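Long-range contact in phosphoserine aminotransferase (Bacillus alcalophilus, PDB 1W23), which catalyses the reversible, pyridoxal-phosphate-dependent transamination between phosphoserine and 3-phosphohydroxypyruvate in serine biosynthesis: residues G94-A106 against I147-Q159. Sequence-based numbering, arbitrary orientation. Where two conformers were deposited one is given.
Sequences GNYVLTGSWSEKA and ITSNNTIYGTQYQ. With PLP (pyridoxal-5'-phosphate), chain J.
V97 and I147 are paired across two neighbouring parallel strands, their CA atoms 5.3 Å apart. Beyond this pair the strands part. Water 2 fills in, donating hydrogen bonds to V97 O and T99 OG1 and accepting one from T148 N. Residues 94-106 then turn at G100, the N-cap, into a helix; residues 147-159 go on into a short, weakly bonded antiparallel pair, 150-151 and 156-157. G100 CA rests against Y154 CD1 at 3.8 Å.

V97 CG2 lies alongside I147 CG2, while CG1 meets Y158 OH at 3.3 Å. T99 OG1 donates to N151 OD1 at 2.7 Å, from a point tilted 26° off the carbonyl plane. The N151 amide also donates through ND2 to T156 OG1, so both its ends are held. S103 OG accepts a nearly straight hydrogen bond (171°) from T99 N and is hydrogen-bonded to T148 OG1 at 2.8 Å.

With CG opposite its carbonyl carbon (chi1 -68°), W102 lays one indole face over the pyridine ring of PLP, PLP C4 lying 3.5 Å above its centre. I153 CD1 approaches NE1 obliquely at 3.6 Å. T152 OG1 is hydrogen-bonded to PLP O3 at 2.6 Å. An alanine in place of W102 would probably leave that PLP face without its stacking partner and take away one contact of I153 CD1.

This contact forms one wall of the cofactor site of a class-V aminotransferase, at the strand ends of the mixed sheet; N237 and T238 of the second subunit also bind PLP. Strand 115-121 flanks 93-98 on the side away from 142-148, and F80 of helix 75-87 packs on W102.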
loop_
_atom_site.group_PDB
_atom_site.type_symbol
_atom_site.label_atom_id
_atom_site.label_comp_id
_atom_site.label_asym_id
_atom_site.label_seq_id
_atom_site.Cartn_x
_atom_site.Cartn_y
_atom_site.Cartn_z
ATOM N N GLY A 94 -2.555 -27.714 0.702
ATOM C CA GLY A 94 -2.243 -26.651 -0.273
ATOM C C GLY A 94 -1.291 -27.227 -1.307
ATOM O O GLY A 94 -0.128 -27.529 -1.009
ATOM N N ASN A 95 -1.798 -27.471 -2.513
ATOM C CA ASN A 95 -1.050 -28.175 -3.559
ATOM C C ASN A 95 -0.480 -27.165 -4.549
ATOM O O ASN A 95 -1.244 -26.325 -5.043
ATOM C CB ASN A 95 -1.992 -29.172 -4.260
ATOM C CG ASN A 95 -1.263 -30.271 -4.999
ATOM O OD1 ASN A 95 -0.020 -30.318 -4.991
ATOM N ND2 ASN A 95 -2.025 -31.196 -5.625
ATOM N N TYR A 96 0.813 -27.199 -4.797
ATOM C CA TYR A 96 1.547 -26.173 -5.568
ATOM C C TYR A 96 2.227 -26.799 -6.759
ATOM O O TYR A 96 2.838 -27.865 -6.671
ATOM C CB TYR A 96 2.664 -25.516 -4.651
ATOM C CG TYR A 96 1.977 -24.523 -3.699
ATOM C CD1 TYR A 96 1.293 -25.004 -2.588
ATOM C CD2 TYR A 96 1.958 -23.156 -3.919
ATOM C CE1 TYR A 96 0.651 -24.153 -1.716
ATOM C CE2 TYR A 96 1.278 -22.264 -3.065
ATOM C CZ TYR A 96 0.640 -22.763 -1.965
ATOM O OH TYR A 96 -0.087 -21.955 -1.120
ATOM N N VAL A 97 2.216 -26.077 -7.885
ATOM C CA VAL A 97 3.021 -26.390 -9.044
ATOM C C VAL A 97 4.214 -25.444 -9.017
ATOM O O VAL A 97 4.047 -24.209 -9.056
ATOM C CB VAL A 97 2.268 -26.277 -10.369
ATOM C CG1 VAL A 97 3.158 -26.645 -11.567
ATOM C CG2 VAL A 97 1.008 -27.128 -10.386
ATOM N N LEU A 98 5.428 -25.987 -8.935
ATOM C CA LEU A 98 6.620 -25.176 -8.850
ATOM C C LEU A 98 7.233 -24.917 -10.235
ATOM O O LEU A 98 7.701 -25.865 -10.883
ATOM C CB LEU A 98 7.678 -25.813 -7.970
ATOM C CG LEU A 98 7.256 -26.042 -6.486
ATOM C CD1 LEU A 98 8.416 -26.651 -5.695
ATOM C CD2 LEU A 98 6.782 -24.743 -5.840
ATOM N N THR A 99 7.203 -23.649 -10.682
ATOM C CA THR A 99 7.776 -23.269 -11.952
ATOM C C THR A 99 8.770 -22.130 -11.829
ATOM O O THR A 99 9.273 -21.623 -12.838
ATOM C CB THR A 99 6.715 -22.958 -13.014
ATOM O OG1 THR A 99 5.678 -22.096 -12.451
ATOM C CG2 THR A 99 6.006 -24.220 -13.495
ATOM N N GLY A 100 9.118 -21.704 -10.614
ATOM C CA GLY A 100 10.172 -20.739 -10.385
ATOM C C GLY A 100 10.277 -20.384 -8.931
ATOM O O GLY A 100 9.695 -21.034 -8.052
ATOM N N SER A 101 11.041 -19.347 -8.647
ATOM C CA SER A 101 11.286 -18.885 -7.298
ATOM C C SER A 101 10.024 -18.326 -6.659
ATOM O O SER A 101 9.757 -18.552 -5.465
ATOM C CB SER A 101 12.433 -17.775 -7.340
ATOM O OG SER A 101 12.465 -17.099 -6.089
ATOM N N TRP A 102 9.214 -17.565 -7.419
ATOM C CA TRP A 102 7.969 -17.060 -6.858
ATOM C C TRP A 102 7.040 -18.191 -6.478
ATOM O O TRP A 102 6.310 -18.071 -5.465
ATOM C CB TRP A 102 7.295 -16.042 -7.820
ATOM C CG TRP A 102 8.142 -14.773 -7.899
ATOM C CD1 TRP A 102 8.782 -14.270 -8.986
ATOM C CD2 TRP A 102 8.446 -13.898 -6.807
ATOM N NE1 TRP A 102 9.442 -13.132 -8.650
ATOM C CE2 TRP A 102 9.260 -12.868 -7.321
ATOM C CE3 TRP A 102 8.098 -13.846 -5.446
ATOM C CZ2 TRP A 102 9.731 -11.840 -6.516
ATOM C CZ3 TRP A 102 8.565 -12.828 -4.649
ATOM C CH2 TRP A 102 9.375 -11.839 -5.207
ATOM N N SER A 103 7.022 -19.303 -7.212
ATOM C CA SER A 103 6.226 -20.453 -6.785
ATOM C C SER A 103 6.708 -20.981 -5.419
ATOM O O SER A 103 5.922 -21.329 -4.545
ATOM C CB SER A 103 6.328 -21.604 -7.773
ATOM O OG SER A 103 6.013 -21.249 -9.119
ATOM N N GLU A 104 8.052 -21.070 -5.273
ATOM C CA GLU A 104 8.649 -21.543 -4.033
ATOM C C GLU A 104 8.254 -20.637 -2.853
ATOM O O GLU A 104 7.951 -21.135 -1.759
ATOM C CB GLU A 104 10.156 -21.604 -4.132
ATOM C CG GLU A 104 10.654 -22.624 -5.108
ATOM C CD GLU A 104 12.160 -22.674 -5.290
ATOM O OE1 GLU A 104 12.670 -23.572 -5.973
ATOM O OE2 GLU A 104 12.871 -21.801 -4.721
ATOM N N LYS A 105 8.254 -19.324 -3.056
ATOM C CA LYS A 105 7.923 -18.406 -1.964
ATOM C C LYS A 105 6.480 -18.587 -1.555
ATOM O O LYS A 105 6.125 -18.479 -0.354
ATOM C CB LYS A 105 8.274 -16.981 -2.381
ATOM C CG LYS A 105 9.746 -16.594 -2.196
ATOM C CD LYS A 105 10.128 -15.385 -3.048
ATOM C CE LYS A 105 10.423 -14.138 -2.258
ATOM N NZ LYS A 105 11.719 -14.233 -1.530
ATOM N N ALA A 106 5.569 -18.849 -2.502
ATOM C CA ALA A 106 4.172 -19.095 -2.183
ATOM C C ALA A 106 4.025 -20.378 -1.353
ATOM O O ALA A 106 3.334 -20.426 -0.331
ATOM C CB ALA A 106 3.301 -19.116 -3.440
ATOM N N ILE A 147 -0.743 -22.155 -8.985
ATOM C CA ILE A 147 0.234 -22.009 -10.050
ATOM C C ILE A 147 0.726 -20.570 -10.079
ATOM O O ILE A 147 0.100 -19.648 -9.545
ATOM C CB ILE A 147 -0.361 -22.393 -11.420
ATOM C CG1 ILE A 147 -1.438 -21.426 -11.906
ATOM C CG2 ILE A 147 -0.865 -23.845 -11.400
ATOM C CD1 ILE A 147 -1.919 -21.680 -13.314
ATOM N N THR A 148 1.855 -20.381 -10.794
ATOM C CA THR A 148 2.437 -19.075 -11.052
ATOM C C THR A 148 2.439 -18.921 -12.576
ATOM O O THR A 148 3.172 -19.662 -13.275
ATOM C CB THR A 148 3.858 -18.973 -10.508
ATOM O OG1 THR A 148 3.885 -19.455 -9.150
ATOM C CG2 THR A 148 4.373 -17.556 -10.618
ATOM N N SER A 149 1.567 -18.079 -13.126
ATOM C CA SER A 149 1.386 -18.080 -14.598
ATOM C C SER A 149 2.607 -17.658 -15.375
ATOM O O SER A 149 2.906 -18.220 -16.425
ATOM C CB SER A 149 0.187 -17.171 -14.945
ATOM O OG SER A 149 0.381 -15.884 -14.410
ATOM N N ASN A 150 3.349 -16.683 -14.846
ATOM C CA ASN A 150 4.548 -16.151 -15.463
ATOM C C ASN A 150 5.620 -16.113 -14.362
ATOM O O ASN A 150 5.451 -15.473 -13.312
ATOM C CB ASN A 150 4.276 -14.775 -16.104
ATOM C CG ASN A 150 5.483 -14.308 -16.926
ATOM O OD1 ASN A 150 5.620 -14.767 -18.087
ATOM N ND2 ASN A 150 6.317 -13.475 -16.323
ATOM N N ASN A 151 6.681 -16.852 -14.613
ATOM C CA ASN A 151 7.755 -17.038 -13.642
ATOM C C ASN A 151 8.815 -15.980 -13.909
ATOM O O ASN A 151 9.724 -16.128 -14.739
ATOM C CB ASN A 151 8.321 -18.449 -13.757
ATOM C CG ASN A 151 7.170 -19.432 -13.580
ATOM O OD1 ASN A 151 6.714 -19.637 -12.454
ATOM N ND2 ASN A 151 6.710 -20.020 -14.661
ATOM N N THR A 152 8.637 -14.842 -13.218
ATOM C CA THR A 152 9.302 -13.576 -13.563
ATOM C C THR A 152 10.816 -13.699 -13.592
ATOM O O THR A 152 11.484 -13.001 -14.377
ATOM C CB THR A 152 8.884 -12.505 -12.502
ATOM O OG1 THR A 152 7.509 -12.759 -12.160
ATOM C CG2 THR A 152 9.045 -11.086 -13.033
ATOM N N ILE A 153 11.379 -14.494 -12.667
ATOM C CA ILE A 153 12.836 -14.628 -12.561
ATOM C C ILE A 153 13.444 -15.498 -13.620
ATOM O O ILE A 153 14.581 -15.276 -14.086
ATOM C CB ILE A 153 13.211 -15.087 -11.127
ATOM C CG1 ILE A 153 12.966 -13.917 -10.157
ATOM C CG2 ILE A 153 14.633 -15.622 -11.050
ATOM C CD1 ILE A 153 12.901 -14.260 -8.687
ATOM N N TYR A 154 12.706 -16.537 -14.019
ATOM C CA TYR A 154 13.186 -17.570 -14.963
ATOM C C TYR A 154 12.753 -17.328 -16.392
ATOM O O TYR A 154 13.324 -17.941 -17.313
ATOM C CB TYR A 154 12.748 -18.968 -14.466
ATOM C CG TYR A 154 13.603 -19.345 -13.259
ATOM C CD1 TYR A 154 13.168 -19.129 -11.980
ATOM C CD2 TYR A 154 14.855 -19.857 -13.441
ATOM C CE1 TYR A 154 13.980 -19.445 -10.884
ATOM C CE2 TYR A 154 15.663 -20.186 -12.354
ATOM C CZ TYR A 154 15.201 -19.980 -11.082
ATOM O OH TYR A 154 16.012 -20.290 -9.984
ATOM N N GLY A 155 11.791 -16.462 -16.660
ATOM C CA GLY A 155 11.400 -16.151 -18.042
ATOM C C GLY A 155 10.591 -17.233 -18.718
ATOM O O GLY A 155 10.678 -17.384 -19.952
ATOM N N THR A 156 9.777 -17.962 -17.978
ATOM C CA THR A 156 8.881 -18.976 -18.514
ATOM C C THR A 156 7.429 -18.612 -18.197
ATOM O O THR A 156 7.164 -17.855 -17.252
ATOM C CB THR A 156 9.198 -20.372 -17.931
ATOM O OG1 THR A 156 8.952 -20.280 -16.529
ATOM C CG2 THR A 156 10.612 -20.821 -18.210
ATOM N N GLN A 157 6.498 -19.166 -18.981
ATOM C CA GLN A 157 5.099 -18.774 -18.862
ATOM C C GLN A 157 4.193 -19.892 -19.338
ATOM O O GLN A 157 4.471 -20.547 -20.360
ATOM C CB GLN A 157 4.884 -17.518 -19.743
ATOM C CG GLN A 157 3.529 -16.894 -19.721
ATOM C CD GLN A 157 3.431 -15.681 -20.613
ATOM O OE1 GLN A 157 4.186 -15.541 -21.601
ATOM N NE2 GLN A 157 2.497 -14.750 -20.287
ATOM N N TYR A 158 3.094 -20.083 -18.629
ATOM C CA TYR A 158 2.018 -20.968 -19.066
ATOM C C TYR A 158 1.453 -20.494 -20.397
ATOM O O TYR A 158 1.100 -19.321 -20.552
ATOM C CB TYR A 158 0.910 -21.025 -18.030
ATOM C CG TYR A 158 1.184 -21.900 -16.814
ATOM C CD1 TYR A 158 2.111 -21.533 -15.844
ATOM C CD2 TYR A 158 0.481 -23.085 -16.613
ATOM C CE1 TYR A 158 2.343 -22.328 -14.726
ATOM C CE2 TYR A 158 0.709 -23.867 -15.513
ATOM C CZ TYR A 158 1.636 -23.506 -14.565
ATOM O OH TYR A 158 1.845 -24.327 -13.470
ATOM N N GLN A 159 1.291 -21.433 -21.345
ATOM C CA GLN A 159 0.659 -21.130 -22.631
ATOM C C GLN A 159 -0.838 -21.218 -22.531
ATOM O O GLN A 159 -1.511 -20.588 -23.372
ATOM C CB GLN A 159 1.133 -22.131 -23.712
ATOM C CG GLN A 159 2.641 -22.073 -23.850
ATOM C CD GLN A 159 3.112 -20.654 -24.114
ATOM O OE1 GLN A 159 2.736 -20.115 -25.188
ATOM N NE2 GLN A 159 3.844 -20.045 -23.181
HETATM N N1 PLP J . 4.922 -13.067 -7.650
HETATM C C2 PLP J . 5.488 -12.757 -8.875
HETATM C C2A PLP J . 5.200 -13.684 -9.996
HETATM C C3 PLP J . 6.267 -11.618 -9.004
HETATM O O3 PLP J . 6.784 -11.311 -10.172
HETATM C C4 PLP J . 6.503 -10.775 -7.856
HETATM C C4A PLP J . 7.284 -9.522 -8.031
HETATM C C5 PLP J . 5.897 -11.123 -6.637
HETATM C C6 PLP J . 5.139 -12.280 -6.561
HETATM C C5A PLP J . 6.101 -10.331 -5.378
HETATM O O4P PLP J . 5.227 -9.144 -5.421
HETATM P P PLP J . 5.307 -8.058 -4.205
HETATM O O1P PLP J . 6.700 -7.509 -4.214
HETATM O O2P PLP J . 4.990 -8.810 -2.921
HETATM O O3P PLP J . 4.203 -7.091 -4.603
HETATM O O HOH W 1 2.907 -21.859 -7.797
HETATM O O HOH W 2 3.283 -22.919 -11.476
HETATM O O HOH W 3 9.747 -22.537 -15.338
HETATM O O HOH W 4 3.788 -17.639 -7.076
HETATM O O HOH W 5 7.730 -18.682 -9.949
#